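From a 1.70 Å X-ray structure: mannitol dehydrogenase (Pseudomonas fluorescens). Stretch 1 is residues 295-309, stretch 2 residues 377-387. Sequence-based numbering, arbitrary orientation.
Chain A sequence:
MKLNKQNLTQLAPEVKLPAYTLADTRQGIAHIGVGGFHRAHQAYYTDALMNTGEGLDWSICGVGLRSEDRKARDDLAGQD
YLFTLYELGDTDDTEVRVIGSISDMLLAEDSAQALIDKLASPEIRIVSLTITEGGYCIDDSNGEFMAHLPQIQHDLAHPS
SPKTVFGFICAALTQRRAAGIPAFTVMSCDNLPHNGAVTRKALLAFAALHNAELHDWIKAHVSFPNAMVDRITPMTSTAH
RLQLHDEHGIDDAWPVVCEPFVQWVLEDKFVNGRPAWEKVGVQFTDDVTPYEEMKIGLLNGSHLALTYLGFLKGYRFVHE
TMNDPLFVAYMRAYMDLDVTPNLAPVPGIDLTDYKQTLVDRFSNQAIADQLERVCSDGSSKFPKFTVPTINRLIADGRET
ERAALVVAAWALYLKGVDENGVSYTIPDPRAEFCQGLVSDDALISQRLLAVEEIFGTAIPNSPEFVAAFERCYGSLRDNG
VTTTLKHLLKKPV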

# COMPACT_ATOMS: atom_id res chain seq x y z
N LYS A 295 -0.44 -5.80 11.82
CA LYS A 295 0.00 -6.16 10.48
C LYS A 295 1.07 -5.22 9.97
O LYS A 295 2.07 -5.64 9.36
N ILE A 296 0.88 -3.92 10.19
CA ILE A 296 1.87 -2.95 9.73
C ILE A 296 3.22 -3.18 10.46
O ILE A 296 4.30 -3.18 9.84
N GLY A 297 3.17 -3.40 11.77
CA GLY A 297 4.41 -3.57 12.53
C GLY A 297 5.20 -4.82 12.19
O GLY A 297 6.43 -4.82 12.08
N LEU A 298 4.47 -5.92 12.05
CA LEU A 298 5.06 -7.21 11.77
C LEU A 298 5.25 -7.53 10.30
O LEU A 298 6.33 -7.94 9.90
N LEU A 299 4.20 -7.38 9.49
CA LEU A 299 4.37 -7.75 8.08
C LEU A 299 5.14 -6.68 7.33
O LEU A 299 6.22 -6.94 6.79
N ASN A 300 4.63 -5.44 7.34
CA ASN A 300 5.36 -4.41 6.59
C ASN A 300 6.70 -4.08 7.21
O ASN A 300 7.65 -3.80 6.51
N GLY A 301 6.77 -4.08 8.55
CA GLY A 301 8.04 -3.84 9.19
C GLY A 301 9.04 -4.91 8.76
O GLY A 301 10.19 -4.57 8.49
N SER A 302 8.64 -6.19 8.72
CA SER A 302 9.58 -7.24 8.31
C SER A 302 9.96 -7.08 6.84
O SER A 302 11.13 -7.31 6.47
N HIS A 303 8.99 -6.65 6.02
CA HIS A 303 9.29 -6.46 4.58
C HIS A 303 10.43 -5.46 4.46
O HIS A 303 11.39 -5.71 3.73
N LEU A 304 10.34 -4.31 5.15
CA LEU A 304 11.44 -3.34 5.04
C LEU A 304 12.74 -3.87 5.59
O LEU A 304 13.82 -3.62 5.03
N ALA A 305 12.66 -4.62 6.68
CA ALA A 305 13.89 -5.19 7.25
C ALA A 305 14.57 -6.16 6.29
O ALA A 305 15.80 -6.27 6.26
N LEU A 306 13.79 -6.87 5.49
CA LEU A 306 14.38 -7.80 4.52
C LEU A 306 14.84 -7.18 3.20
O LEU A 306 15.84 -7.59 2.56
N THR A 307 14.08 -6.19 2.78
CA THR A 307 14.24 -5.70 1.42
C THR A 307 15.47 -4.92 1.01
O THR A 307 15.99 -5.14 -0.11
N TYR A 308 15.99 -4.06 1.86
CA TYR A 308 17.17 -3.31 1.47
C TYR A 308 18.41 -4.19 1.62
O TYR A 308 19.27 -4.20 0.75
N LEU A 309 18.49 -4.92 2.74
CA LEU A 309 19.58 -5.87 2.90
C LEU A 309 19.55 -6.89 1.76
O LEU A 309 20.61 -7.27 1.24
N ASP A 377 9.75 3.50 -2.49
CA ASP A 377 9.18 4.55 -1.64
C ASP A 377 9.51 4.39 -0.15
O ASP A 377 8.65 4.59 0.74
N GLY A 378 10.76 4.05 0.12
CA GLY A 378 11.20 3.95 1.52
C GLY A 378 11.02 5.29 2.22
O GLY A 378 10.76 5.32 3.43
N SER A 379 11.20 6.41 1.49
CA SER A 379 11.03 7.73 2.13
C SER A 379 9.63 7.88 2.74
O SER A 379 9.48 8.51 3.80
N SER A 380 8.61 7.27 2.13
CA SER A 380 7.27 7.36 2.71
C SER A 380 6.96 6.18 3.64
O SER A 380 6.12 6.31 4.54
N LYS A 381 7.60 5.04 3.40
CA LYS A 381 7.32 3.84 4.18
C LYS A 381 7.99 3.80 5.55
O LYS A 381 7.37 3.32 6.50
N PHE A 382 9.22 4.29 5.65
CA PHE A 382 9.87 4.26 6.95
C PHE A 382 9.06 4.81 8.13
O PHE A 382 8.97 4.14 9.15
N PRO A 383 8.47 6.03 8.02
CA PRO A 383 7.70 6.58 9.15
C PRO A 383 6.44 5.80 9.49
O PRO A 383 5.91 5.95 10.59
N LYS A 384 5.95 4.98 8.56
CA LYS A 384 4.78 4.16 8.84
C LYS A 384 5.13 2.78 9.38
O LYS A 384 4.48 2.30 10.31
N PHE A 385 6.15 2.16 8.79
CA PHE A 385 6.47 0.77 9.09
C PHE A 385 7.52 0.46 10.13
O PHE A 385 7.45 -0.61 10.76
N THR A 386 8.47 1.39 10.28
CA THR A 386 9.67 1.12 11.09
C THR A 386 9.98 2.14 12.18
O THR A 386 10.34 1.79 13.30
N VAL A 387 9.84 3.42 11.85
CA VAL A 387 10.13 4.42 12.84
C VAL A 387 9.30 4.29 14.14
O VAL A 387 9.84 4.53 15.21

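The helices cross at -138° with axes 9.7 Å apart at closest approach, and no direct hydrogen bond joins them; packing and two waters do the work. At the start of stretch 2, D377 turns away: its OD1 accepts from S380 OG (2.6 Å) and, weakly, from S380 N (3.4 Å), capping the helix. G378 leaves room for Y308 (chi1 m), whose OH lies 3.2 Å from G378 CA; an ideal CB there would sit 2.5 Å from that OH, a clash. K381 (m) points its CB toward stretch 1, 4.2 Å from L304 CD1, but its chain end leads away. F382, with chi1 off-well at -93°, starts sideways and swings its ring nearer. L304 CD1 stands 4.0 Å from the centroid of the F382 ring, 4° off its normal, hence a CH-pi contact, while the Y308 ring lies near parallel to the F382 ring (15°) but slid apart, their centroids 5.9 Å distant. K384 contributes backbone, its O 3.5 Å from I296 CG2. F385 (m) is the knob, set among I296, N300, G301 and L304: N300 CB covers one face, 3.4 Å from the centroid, and L304 CG meets the edge, 3.7 Å from F385 CD1. Water 1 donates to G297 O (2.8 Å) and F385 O (2.7 Å). T386 OG1 touches L304 CD1 (3.5 Å) and water 2 (2.7 Å), which donates to G301 O (2.8 Å).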

# COMPACT_ATOMS: atom_id res chain seq x y z
CB LYS A 295 -1.20 -6.14 9.54
CG LYS A 295 -0.79 -6.49 8.11
CD LYS A 295 -1.14 -5.41 7.18
CE LYS A 295 -0.80 -5.80 5.73
NZ LYS A 295 -0.26 -4.59 5.01
CB ILE A 296 1.41 -1.50 10.00
CG1 ILE A 296 0.16 -1.15 9.14
CG2 ILE A 296 2.57 -0.53 9.69
CD1 ILE A 296 0.47 -1.07 7.66
CB LEU A 298 4.21 -8.33 12.44
CG LEU A 298 4.19 -8.28 13.98
CD1 LEU A 298 3.16 -9.37 14.50
CD2 LEU A 298 5.62 -8.55 14.53
CB LEU A 299 2.99 -8.00 7.42
CG LEU A 299 3.01 -8.68 6.04
CD1 LEU A 299 1.58 -9.23 5.74
CD2 LEU A 299 3.43 -7.65 4.93
CB ASN A 300 4.46 -3.17 6.44
CG ASN A 300 3.18 -3.51 5.68
OD1 ASN A 300 2.11 -3.72 6.27
ND2 ASN A 300 3.27 -3.59 4.36
CB SER A 302 8.94 -8.63 8.53
OG SER A 302 8.92 -8.89 9.92
CB HIS A 303 8.07 -5.90 3.83
CG HIS A 303 7.35 -6.89 2.96
ND1 HIS A 303 6.15 -6.57 2.34
CD2 HIS A 303 7.65 -8.16 2.58
CE1 HIS A 303 5.74 -7.61 1.63
NE2 HIS A 303 6.63 -8.58 1.76
CB LEU A 304 11.14 -2.00 5.73
CG LEU A 304 10.13 -1.04 5.14
CD1 LEU A 304 10.45 0.39 5.66
CD2 LEU A 304 10.26 -1.00 3.60
CB ALA A 305 13.58 -5.90 8.59
CB LEU A 306 13.35 -8.85 4.10
CG LEU A 306 12.75 -9.76 5.17
CD1 LEU A 306 11.55 -10.59 4.59
CD2 LEU A 306 13.91 -10.68 5.61
CB THR A 307 12.94 -4.95 1.02
OG1 THR A 307 12.77 -5.07 -0.41
CG2 THR A 307 13.00 -3.45 1.38
CB TYR A 308 17.29 -2.00 2.27
CG TYR A 308 16.08 -1.12 2.01
CD1 TYR A 308 15.17 -0.84 3.02
CD2 TYR A 308 15.79 -0.63 0.70
CE1 TYR A 308 13.98 -0.09 2.76
CE2 TYR A 308 14.60 0.11 0.43
CZ TYR A 308 13.71 0.37 1.47
OH TYR A 308 12.53 1.06 1.23
CB LEU A 309 19.44 -6.64 4.22
CG LEU A 309 19.70 -5.75 5.43
CD1 LEU A 309 19.23 -6.53 6.69
CD2 LEU A 309 21.19 -5.42 5.54
CB ASP A 377 7.64 4.57 -1.87
CG ASP A 377 6.98 5.87 -1.43
OD1 ASP A 377 7.71 6.84 -1.08
OD2 ASP A 377 5.70 5.91 -1.43
CB SER A 379 11.33 8.88 1.15
OG SER A 379 10.38 8.90 0.10
CB SER A 380 6.16 7.37 1.62
OG SER A 380 6.38 8.36 0.60
CB LYS A 381 7.72 2.60 3.39
CG LYS A 381 6.83 2.37 2.19
CD LYS A 381 7.36 1.25 1.34
CE LYS A 381 6.30 0.92 0.22
NZ LYS A 381 6.85 -0.10 -0.68
CB PHE A 382 11.27 4.93 6.90
CG PHE A 382 12.39 3.94 6.63
CD1 PHE A 382 12.92 3.81 5.36
CD2 PHE A 382 12.89 3.12 7.65
CE1 PHE A 382 13.91 2.89 5.07
CE2 PHE A 382 13.89 2.18 7.38
CZ PHE A 382 14.41 2.06 6.08
CB PRO A 383 7.39 8.05 8.72
CG PRO A 383 7.41 7.96 7.17
CD PRO A 383 8.61 7.02 6.92
CB LYS A 384 3.94 3.92 7.57
CG LYS A 384 2.89 4.95 7.31
CD LYS A 384 3.48 6.30 7.04
CE LYS A 384 2.35 7.33 6.81
NZ LYS A 384 2.88 8.71 6.74
CB PHE A 385 6.98 0.02 7.83
CG PHE A 385 6.06 0.06 6.62
CD1 PHE A 385 6.53 -0.41 5.38
CD2 PHE A 385 4.71 0.51 6.71
CE1 PHE A 385 5.67 -0.42 4.23
CE2 PHE A 385 3.85 0.51 5.56
CZ PHE A 385 4.33 0.04 4.33
CB THR A 386 10.85 1.03 10.12
OG1 THR A 386 10.53 0.05 9.12
CG2 THR A 386 12.18 0.70 10.86
CB VAL A 387 10.03 5.85 12.24
CG1 VAL A 387 10.26 6.91 13.32
CG2 VAL A 387 11.11 6.02 11.15
O HOH W 1 8.07 -2.53 12.50
O HOH W 2 11.43 -2.45 9.82